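Local structure of carbonic anhydrase (Unidentified, 3R1W) at residues T10-Y15 / P20-R25; A50-R53 / H58-I61; G62-V67 / N174-K179. The protein probably catalyses the reversible hydration of carbon dioxide to bicarbonate, as a trimeric left-handed beta-helix enzyme of the gamma class. All coordinates share one frame; numbering follows the deposited sequence.

Interaction 1. Residues T10-Y15 / P20-R25; sequences TSVRTY and PKLGER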
loop_
_atom_site.group_PDB
_atom_site.type_symbol
_atom_site.label_atom_id
_atom_site.label_comp_id
_atom_site.label_asym_id
_atom_site.label_seq_id
_atom_site.Cartn_x
_atom_site.Cartn_y
_atom_site.Cartn_z
ATOM N N THR B 10 -6.650 -19.403 2.918
ATOM C CA THR B 10 -5.531 -19.264 3.845
ATOM C C THR B 10 -5.418 -17.830 4.346
ATOM O O THR B 10 -4.320 -17.285 4.475
ATOM C CB THR B 10 -4.206 -19.658 3.177
ATOM O OG1 THR B 10 -4.025 -18.878 1.988
ATOM C CG2 THR B 10 -4.212 -21.141 2.818
ATOM N N SER B 11 -6.564 -17.219 4.615
ATOM C CA SER B 11 -6.612 -15.843 5.087
ATOM C C SER B 11 -6.355 -15.747 6.586
ATOM O O SER B 11 -5.928 -14.706 7.086
ATOM C CB SER B 11 -7.991 -15.252 4.788
ATOM O OG SER B 11 -8.998 -16.027 5.431
ATOM N N VAL B 12 -6.673 -16.817 7.310
ATOM C CA VAL B 12 -6.459 -16.846 8.755
ATOM C C VAL B 12 -5.547 -18.020 9.115
ATOM O O VAL B 12 -5.946 -19.186 9.041
ATOM C CB VAL B 12 -7.793 -16.932 9.532
ATOM C CG1 VAL B 12 -7.527 -16.928 11.034
ATOM C CG2 VAL B 12 -8.695 -15.761 9.160
ATOM N N ARG B 13 -4.325 -17.697 9.518
ATOM C CA ARG B 13 -3.242 -18.677 9.562
ATOM C C ARG B 13 -2.681 -18.898 10.956
ATOM O O ARG B 13 -2.360 -17.949 11.676
ATOM C CB ARG B 13 -2.095 -18.210 8.661
ATOM C CG ARG B 13 -2.472 -18.001 7.210
ATOM C CD ARG B 13 -1.203 -17.660 6.434
ATOM N NE ARG B 13 -1.419 -17.110 5.093
ATOM C CZ ARG B 13 -0.422 -16.644 4.343
ATOM N NH1 ARG B 13 0.814 -16.672 4.827
ATOM N NH2 ARG B 13 -0.642 -16.147 3.128
ATOM N N THR B 14 -2.566 -20.174 11.316
ATOM C CA THR B 14 -1.895 -20.589 12.533
ATOM C C THR B 14 -0.394 -20.412 12.338
ATOM O O THR B 14 0.128 -20.638 11.244
ATOM C CB THR B 14 -2.212 -22.059 12.820
ATOM O OG1 THR B 14 -3.616 -22.184 13.079
ATOM C CG2 THR B 14 -1.424 -22.567 14.017
ATOM N N TYR B 15 0.289 -20.003 13.399
ATOM C CA TYR B 15 1.726 -19.747 13.359
ATOM C C TYR B 15 2.342 -20.192 14.680
ATOM O O TYR B 15 1.951 -19.710 15.752
ATOM C CB TYR B 15 1.987 -18.252 13.152
ATOM C CG TYR B 15 3.450 -17.878 13.158
ATOM C CD1 TYR B 15 4.246 -18.112 12.043
ATOM C CD2 TYR B 15 4.037 -17.291 14.276
ATOM C CE1 TYR B 15 5.594 -17.772 12.038
ATOM C CE2 TYR B 15 5.387 -16.947 14.279
ATOM C CZ TYR B 15 6.155 -17.191 13.158
ATOM O OH TYR B 15 7.487 -16.848 13.154
ATOM N N PRO B 20 -5.148 -17.303 15.218
ATOM C CA PRO B 20 -5.908 -16.073 15.472
ATOM C C PRO B 20 -7.254 -16.387 16.129
ATOM O O PRO B 20 -7.887 -17.392 15.793
ATOM C CB PRO B 20 -6.099 -15.490 14.073
ATOM C CG PRO B 20 -4.860 -15.968 13.309
ATOM C CD PRO B 20 -4.591 -17.352 13.851
ATOM N N LYS B 21 -7.660 -15.542 17.072
ATOM C CA LYS B 21 -8.947 -15.687 17.750
ATOM C C LYS B 21 -9.916 -14.644 17.207
ATOM O O LYS B 21 -9.666 -13.442 17.306
ATOM C CB LYS B 21 -8.782 -15.517 19.262
ATOM N N LEU B 22 -11.013 -15.115 16.624
ATOM C CA LEU B 22 -12.014 -14.241 16.028
ATOM C C LEU B 22 -13.303 -14.246 16.854
ATOM O O LEU B 22 -13.817 -15.306 17.210
ATOM C CB LEU B 22 -12.331 -14.720 14.616
ATOM C CG LEU B 22 -11.145 -14.865 13.660
ATOM C CD1 LEU B 22 -11.622 -15.386 12.313
ATOM C CD2 LEU B 22 -10.417 -13.544 13.506
ATOM N N GLY B 23 -13.835 -13.060 17.141
ATOM C CA GLY B 23 -15.094 -12.949 17.859
ATOM C C GLY B 23 -16.292 -13.271 16.988
ATOM O O GLY B 23 -16.162 -13.886 15.933
ATOM N N GLU B 24 -17.470 -12.847 17.435
ATOM C CA GLU B 24 -18.706 -13.119 16.719
ATOM C C GLU B 24 -18.862 -12.226 15.496
ATOM O O GLU B 24 -18.590 -11.029 15.557
ATOM C CB GLU B 24 -19.906 -12.892 17.644
ATOM C CG GLU B 24 -19.856 -13.675 18.940
ATOM C CD GLU B 24 -20.021 -15.159 18.717
ATOM O OE1 GLU B 24 -20.740 -15.539 17.766
ATOM O OE2 GLU B 24 -19.426 -15.946 19.486
ATOM N N ARG B 25 -19.330 -12.817 14.400
ATOM C CA ARG B 25 -19.709 -12.072 13.197
ATOM C C ARG B 25 -18.550 -11.283 12.600
ATOM O O ARG B 25 -18.762 -10.240 12.005
ATOM C CB ARG B 25 -20.884 -11.123 13.490
ATOM C CG ARG B 25 -22.037 -11.766 14.262
ATOM C CD ARG B 25 -23.114 -10.741 14.650
ATOM N NE ARG B 25 -22.604 -9.757 15.611
ATOM C CZ ARG B 25 -22.576 -9.926 16.933
ATOM N NH1 ARG B 25 -23.062 -11.038 17.486
ATOM N NH2 ARG B 25 -22.075 -8.972 17.714
#

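Interaction 2. Residues A50-R53 / H58-I61; sequences AVIR and HIRI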
loop_
_atom_site.group_PDB
_atom_site.type_symbol
_atom_site.label_atom_id
_atom_site.label_comp_id
_atom_site.label_asym_id
_atom_site.label_seq_id
_atom_site.Cartn_x
_atom_site.Cartn_y
_atom_site.Cartn_z
ATOM N N ALA B 50 -5.537 -6.638 3.171
ATOM C CA ALA B 50 -4.923 -6.168 4.415
ATOM C C ALA B 50 -4.074 -7.274 5.050
ATOM O O ALA B 50 -4.352 -8.466 4.872
ATOM C CB ALA B 50 -5.979 -5.688 5.402
ATOM N N VAL B 51 -3.057 -6.869 5.807
ATOM C CA VAL B 51 -2.183 -7.809 6.495
ATOM C C VAL B 51 -2.156 -7.494 7.980
ATOM O O VAL B 51 -1.944 -6.345 8.369
ATOM C CB VAL B 51 -0.733 -7.746 5.944
ATOM C CG1 VAL B 51 0.177 -8.715 6.709
ATOM C CG2 VAL B 51 -0.725 -8.067 4.458
ATOM N N ILE B 52 -2.395 -8.511 8.806
ATOM C CA ILE B 52 -2.228 -8.382 10.250
ATOM C C ILE B 52 -1.299 -9.516 10.702
ATOM O O ILE B 52 -1.714 -10.674 10.818
ATOM C CB ILE B 52 -3.583 -8.454 10.998
ATOM C CG1 ILE B 52 -4.627 -7.560 10.318
ATOM C CG2 ILE B 52 -3.409 -8.024 12.452
ATOM C CD1 ILE B 52 -5.990 -7.624 10.984
ATOM N N ARG B 53 -0.036 -9.175 10.921
ATOM C CA ARG B 53 1.000 -10.191 11.121
ATOM C C ARG B 53 1.484 -10.210 12.574
ATOM O O ARG B 53 2.338 -9.416 12.975
ATOM C CB ARG B 53 2.156 -10.002 10.120
ATOM C CG ARG B 53 3.302 -11.025 10.284
ATOM C CD ARG B 53 4.121 -11.277 9.002
ATOM N NE ARG B 53 4.847 -10.112 8.496
ATOM C CZ ARG B 53 6.081 -9.765 8.852
ATOM N NH1 ARG B 53 6.744 -10.478 9.758
ATOM N NH2 ARG B 53 6.650 -8.689 8.309
ATOM N N HIS B 58 2.257 -9.816 20.162
ATOM C CA HIS B 58 0.801 -9.931 20.121
ATOM C C HIS B 58 0.095 -8.712 19.508
ATOM O O HIS B 58 0.580 -7.582 19.588
ATOM C CB HIS B 58 0.211 -10.293 21.501
ATOM C CG HIS B 58 0.458 -9.273 22.573
ATOM N ND1 HIS B 58 1.499 -9.373 23.473
ATOM C CD2 HIS B 58 -0.230 -8.158 22.921
ATOM C CE1 HIS B 58 1.462 -8.349 24.307
ATOM N NE2 HIS B 58 0.412 -7.603 24.004
ATOM N N ILE B 59 -1.039 -8.977 18.871
ATOM C CA ILE B 59 -1.908 -7.944 18.312
ATOM C C ILE B 59 -3.319 -8.182 18.859
ATOM O O ILE B 59 -3.858 -9.278 18.739
ATOM C CB ILE B 59 -1.944 -8.028 16.768
ATOM C CG1 ILE B 59 -0.528 -7.884 16.197
ATOM C CG2 ILE B 59 -2.862 -6.942 16.194
ATOM C CD1 ILE B 59 -0.454 -8.034 14.679
ATOM N N ARG B 60 -3.918 -7.146 19.445
ATOM C CA ARG B 60 -5.240 -7.258 20.045
ATOM C C ARG B 60 -6.115 -6.148 19.491
ATOM O O ARG B 60 -5.724 -4.983 19.515
ATOM C CB ARG B 60 -5.139 -7.132 21.569
ATOM C CG ARG B 60 -4.263 -8.202 22.219
ATOM C CD ARG B 60 -4.943 -9.563 22.135
ATOM N NE ARG B 60 -4.134 -10.614 22.747
ATOM C CZ ARG B 60 -3.318 -11.427 22.079
ATOM N NH1 ARG B 60 -3.193 -11.324 20.752
ATOM N NH2 ARG B 60 -2.630 -12.352 22.743
ATOM N N ILE B 61 -7.274 -6.515 18.962
ATOM C CA ILE B 61 -8.190 -5.528 18.397
ATOM C C ILE B 61 -9.569 -5.699 19.020
ATOM O O ILE B 61 -10.067 -6.818 19.152
ATOM C CB ILE B 61 -8.267 -5.660 16.855
ATOM C CG1 ILE B 61 -6.859 -5.514 16.254
ATOM C CG2 ILE B 61 -9.242 -4.639 16.270
ATOM C CD1 ILE B 61 -6.787 -5.638 14.734
#

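Interaction 3. Residues G62-V67 / N174-K179; sequences GARTSV and NYVRLK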
loop_
_atom_site.group_PDB
_atom_site.type_symbol
_atom_site.label_atom_id
_atom_site.label_comp_id
_atom_site.label_asym_id
_atom_site.label_seq_id
_atom_site.Cartn_x
_atom_site.Cartn_y
_atom_site.Cartn_z
ATOM N N GLY B 62 -10.188 -4.590 19.409
ATOM C CA GLY B 62 -11.479 -4.650 20.077
ATOM C C GLY B 62 -12.653 -4.902 19.151
ATOM O O GLY B 62 -12.498 -5.484 18.082
ATOM N N ALA B 63 -13.835 -4.447 19.564
ATOM C CA ALA B 63 -15.073 -4.701 18.829
ATOM C C ALA B 63 -15.440 -3.599 17.840
ATOM O O ALA B 63 -15.142 -2.429 18.067
ATOM C CB ALA B 63 -16.231 -4.908 19.822
ATOM N N ARG B 64 -16.094 -3.994 16.747
ATOM C CA ARG B 64 -16.616 -3.063 15.743
ATOM C C ARG B 64 -15.515 -2.204 15.115
ATOM O O ARG B 64 -15.723 -1.037 14.791
ATOM C CB ARG B 64 -17.732 -2.179 16.330
ATOM C CG ARG B 64 -18.957 -2.960 16.813
ATOM C CD ARG B 64 -19.963 -2.027 17.464
ATOM N NE ARG B 64 -19.337 -1.278 18.545
ATOM C CZ ARG B 64 -19.524 -1.527 19.837
ATOM N NH1 ARG B 64 -20.346 -2.500 20.219
ATOM N NH2 ARG B 64 -18.896 -0.792 20.748
ATOM N N THR B 65 -14.345 -2.799 14.930
ATOM C CA THR B 65 -13.219 -2.078 14.351
ATOM C C THR B 65 -12.949 -2.592 12.945
ATOM O O THR B 65 -13.063 -3.791 12.690
ATOM C CB THR B 65 -11.986 -2.199 15.261
ATOM O OG1 THR B 65 -12.156 -1.319 16.380
ATOM C CG2 THR B 65 -10.705 -1.836 14.518
ATOM N N SER B 66 -12.660 -1.677 12.024
ATOM C CA SER B 66 -12.368 -2.071 10.653
ATOM C C SER B 66 -10.892 -1.875 10.361
ATOM O O SER B 66 -10.269 -0.931 10.853
ATOM C CB SER B 66 -13.228 -1.303 9.642
ATOM O OG SER B 66 -12.957 0.086 9.653
ATOM N N VAL B 67 -10.343 -2.799 9.588
ATOM C CA VAL B 67 -8.979 -2.714 9.093
ATOM C C VAL B 67 -9.110 -2.708 7.578
ATOM O O VAL B 67 -9.322 -3.747 6.973
ATOM C CB VAL B 67 -8.152 -3.935 9.534
ATOM C CG1 VAL B 67 -6.723 -3.844 8.988
ATOM C CG2 VAL B 67 -8.146 -4.041 11.060
ATOM N N ASN B 174 -21.617 1.979 10.453
ATOM C CA ASN B 174 -21.834 1.825 9.017
ATOM C C ASN B 174 -20.969 0.702 8.467
ATOM O O ASN B 174 -21.398 -0.041 7.587
ATOM C CB ASN B 174 -21.530 3.119 8.270
ATOM C CG ASN B 174 -21.784 2.987 6.773
ATOM O OD1 ASN B 174 -22.907 2.706 6.351
ATOM N ND2 ASN B 174 -20.747 3.173 5.974
ATOM N N TYR B 175 -19.750 0.568 8.989
ATOM C CA TYR B 175 -18.864 -0.506 8.531
ATOM C C TYR B 175 -19.279 -1.885 9.052
ATOM O O TYR B 175 -19.052 -2.900 8.387
ATOM C CB TYR B 175 -17.378 -0.200 8.802
ATOM C CG TYR B 175 -16.663 0.156 7.513
ATOM C CD1 TYR B 175 -15.867 -0.776 6.858
ATOM C CD2 TYR B 175 -16.832 1.408 6.925
ATOM C CE1 TYR B 175 -15.232 -0.461 5.660
ATOM C CE2 TYR B 175 -16.209 1.731 5.725
ATOM C CZ TYR B 175 -15.412 0.786 5.100
ATOM O OH TYR B 175 -14.778 1.090 3.915
ATOM N N VAL B 176 -19.901 -1.921 10.227
ATOM C CA VAL B 176 -20.495 -3.169 10.717
ATOM C C VAL B 176 -21.609 -3.629 9.769
ATOM O O VAL B 176 -21.678 -4.803 9.385
ATOM C CB VAL B 176 -21.021 -3.028 12.165
ATOM C CG1 VAL B 176 -21.891 -4.236 12.550
ATOM C CG2 VAL B 176 -19.856 -2.863 13.143
ATOM N N ARG B 177 -22.485 -2.705 9.383
ATOM C CA ARG B 177 -23.534 -3.039 8.432
ATOM C C ARG B 177 -22.967 -3.461 7.076
ATOM O O ARG B 177 -23.487 -4.381 6.449
ATOM C CB ARG B 177 -24.534 -1.883 8.271
ATOM C CG ARG B 177 -25.419 -1.664 9.490
ATOM C CD ARG B 177 -26.557 -0.697 9.180
ATOM N NE ARG B 177 -26.061 0.599 8.723
ATOM C CZ ARG B 177 -25.693 1.582 9.539
ATOM N NH1 ARG B 177 -25.767 1.412 10.853
ATOM N NH2 ARG B 177 -25.250 2.732 9.046
ATOM N N LEU B 178 -21.897 -2.797 6.636
ATOM C CA LEU B 178 -21.294 -3.090 5.337
ATOM C C LEU B 178 -20.666 -4.473 5.373
ATOM O O LEU B 178 -20.800 -5.277 4.442
ATOM C CB LEU B 178 -20.217 -2.054 5.008
ATOM C CG LEU B 178 -19.557 -2.237 3.644
ATOM C CD1 LEU B 178 -20.616 -2.192 2.531
ATOM C CD2 LEU B 178 -18.474 -1.167 3.440
ATOM N N LYS B 179 -19.960 -4.789 6.453
ATOM C CA LYS B 179 -19.361 -6.117 6.555
ATOM C C LYS B 179 -20.406 -7.246 6.622
ATOM O O LYS B 179 -20.136 -8.339 6.151
ATOM C CB LYS B 179 -18.335 -6.230 7.696
ATOM C CG LYS B 179 -18.886 -6.066 9.095
ATOM C CD LYS B 179 -19.247 -7.388 9.732
ATOM C CE LYS B 179 -19.851 -7.158 11.127
ATOM N NZ LYS B 179 -20.665 -8.283 11.662
#

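Interaction 1. Residues T10-Y15 / P20-R25
Val12 and Pro20 meet at the opening coil of a left-handed parallel beta-helix, where strand 12-13 and strand 21-22 are the outermost strands of two neighbouring sheets. The two side chains slide past each other in opposite directions, with Val12 CG1 3.6 Å from Pro20 CG and nearly as near to CB of the same ring. That methyl gets there because it stands anti to the backbone N of Val12 (chi1 -179°). The other methyl, CG2, makes a looser apolar contact, 4.3 Å from CD1 of Leu22, so one valine spans Pro20 and Leu22, the two residues of 20-25 that turn toward it. Pro20 also leans on the chain itself: its CD lies 3.2 Å from the carbonyl oxygen of Arg13, fitting the ring between a methyl and a peptide group. With an alanine here, CG and CD of the ring would be gone, and Val12 CG1 and the Arg13 carbonyl would probably be left with a gap beside them on this surface-lying end of the coil. Behind the first shell, Thr14 OG1 is hydrogen-bonded to Ser19 OG, a link across the turn that leads into Pro20. Arg13 points its side chain the other way, toward the subunit interface, where NH1 forms a salt bridge with Asp29 of the second subunit and the guanidinium makes a cation-pi contact with Tyr187 of that subunit. Its rotation is further fixed within the segment: NE donates a 3.0 Å hydrogen bond to Thr10 O, with the acceptor in the guanidinium plane and an N-H...O angle of 164°.

Interaction 2. Residues A50-R53 / H58-I61
Ile52 and Ile59 face each other inside one coil of the left-handed beta-helix, across the corner that joins strand 51-54 to strand 58-61. The local strand axes diverge by 129° and come no nearer than 8.5 Å, as expected for adjacent faces of a triangular prism, so the strands communicate through side chains and not as a hydrogen-bonded pair. The apolar contacts come first. Ile52 and Ile59 cross obliquely, and CG2 of Ile52 sits 3.7 Å from CD1 of Ile59, with the two CG2 methyls only slightly further apart. Farther along, the CD1 methyls of Ile52 and Ile61 come to 4.3 Å, a looser contact. Val38 lies against both Ile52 and Ile59, and Leu73 against Ile52 and Ile61, which carries the aliphatic filling into the coils on both sides. A second kind of contact sets a methyl against the main chain: the extended side chain of Ile59 (chi2 177°) delivers CD1 to 3.6 Å from Arg53 O, just where the chain prepares to turn the corner. Charged groups are kept outside this core. Arg53 turns away from the second strand and is held by Asp55 of its own chain and by Asp69 and the Tyr175 hydroxyl of the second subunit, so the residue next to Ile52 serves the trimer interface. On the outer side of strand 58-61, Arg60 forms a salt bridge with Asp37 and doubles back on its own strand: NH1 donates to Ile59 O at 2.9 Å, approaching from well above the carbonyl plane.

Interaction 3. Residues G62-V67 / N174-K179
Val176 packs against Arg64 where the C-terminal helix 162-184 lies along the outside of the left-handed beta-helix. Val176, Ser66 and Arg64 lose the most surface to the contact, and together they tie one turn of the alpha-helix to a corner of the coil and the start of strand 66-67. From Val176 it is CG2, the methyl beside the backbone N, that does the touching. It lies 3.8 Å from CG of Arg64 and almost as near to CB, the two side chains crossing at a slant. Arg64 thus offers the base of its chain to the helix while its charge goes elsewhere: the chain bends at chi3 (-56°), and NE forms a salt bridge with Asp93. Its backbone adopts a left-handed helical conformation (phi 60°, psi 36°), which turns the chain at this corner. Two residues on, Ser66 points toward the helix and presents CB to the ring of Tyr175, 3.9 Å from CD1. Its hydroxyl, OG, is a little farther from the same ring carbon and has a weak hydrogen bond to Gln68 NE2. The tyrosine ring is fixed from several directions. Trp47 meets it with its plane nearly perpendicular, and Tyr175 OH hydrogen-bonds to Arg53 NH2 of the third subunit, so the helix that covers this corner also reaches across the trimer interface. Within the helix, the bonds Leu178 N to Asn174 O and Lys179 N to Tyr175 O keep the backbone regular. Leu178, three residues after Tyr175 and so about one helical turn on, lies against its ring, with CD2 3.9 Å from the ring plane, toward the rim.

The three contacts follow one another along the chain, each closing before the next opens. Interactions 1 and 2 bridge the same two seven-stranded sheets in different coils, their centres 10 Å apart without touching, and both also meet the second subunit. Interaction 3 lies 15 Å from interaction 2 and 16 Å from interaction 1, between centres, and adds the third sheet and the C-terminal helix. Strand 66-67 directly follows strand 58-61, and Val67 packs on Ala50, Ile52 and Ile61 within the prism. Lys179 probably hydrogen-bonds through NZ to Arg25 O, so the helix links back to the first coil. Coil interior, outer helix and trimer interface are thereby joined.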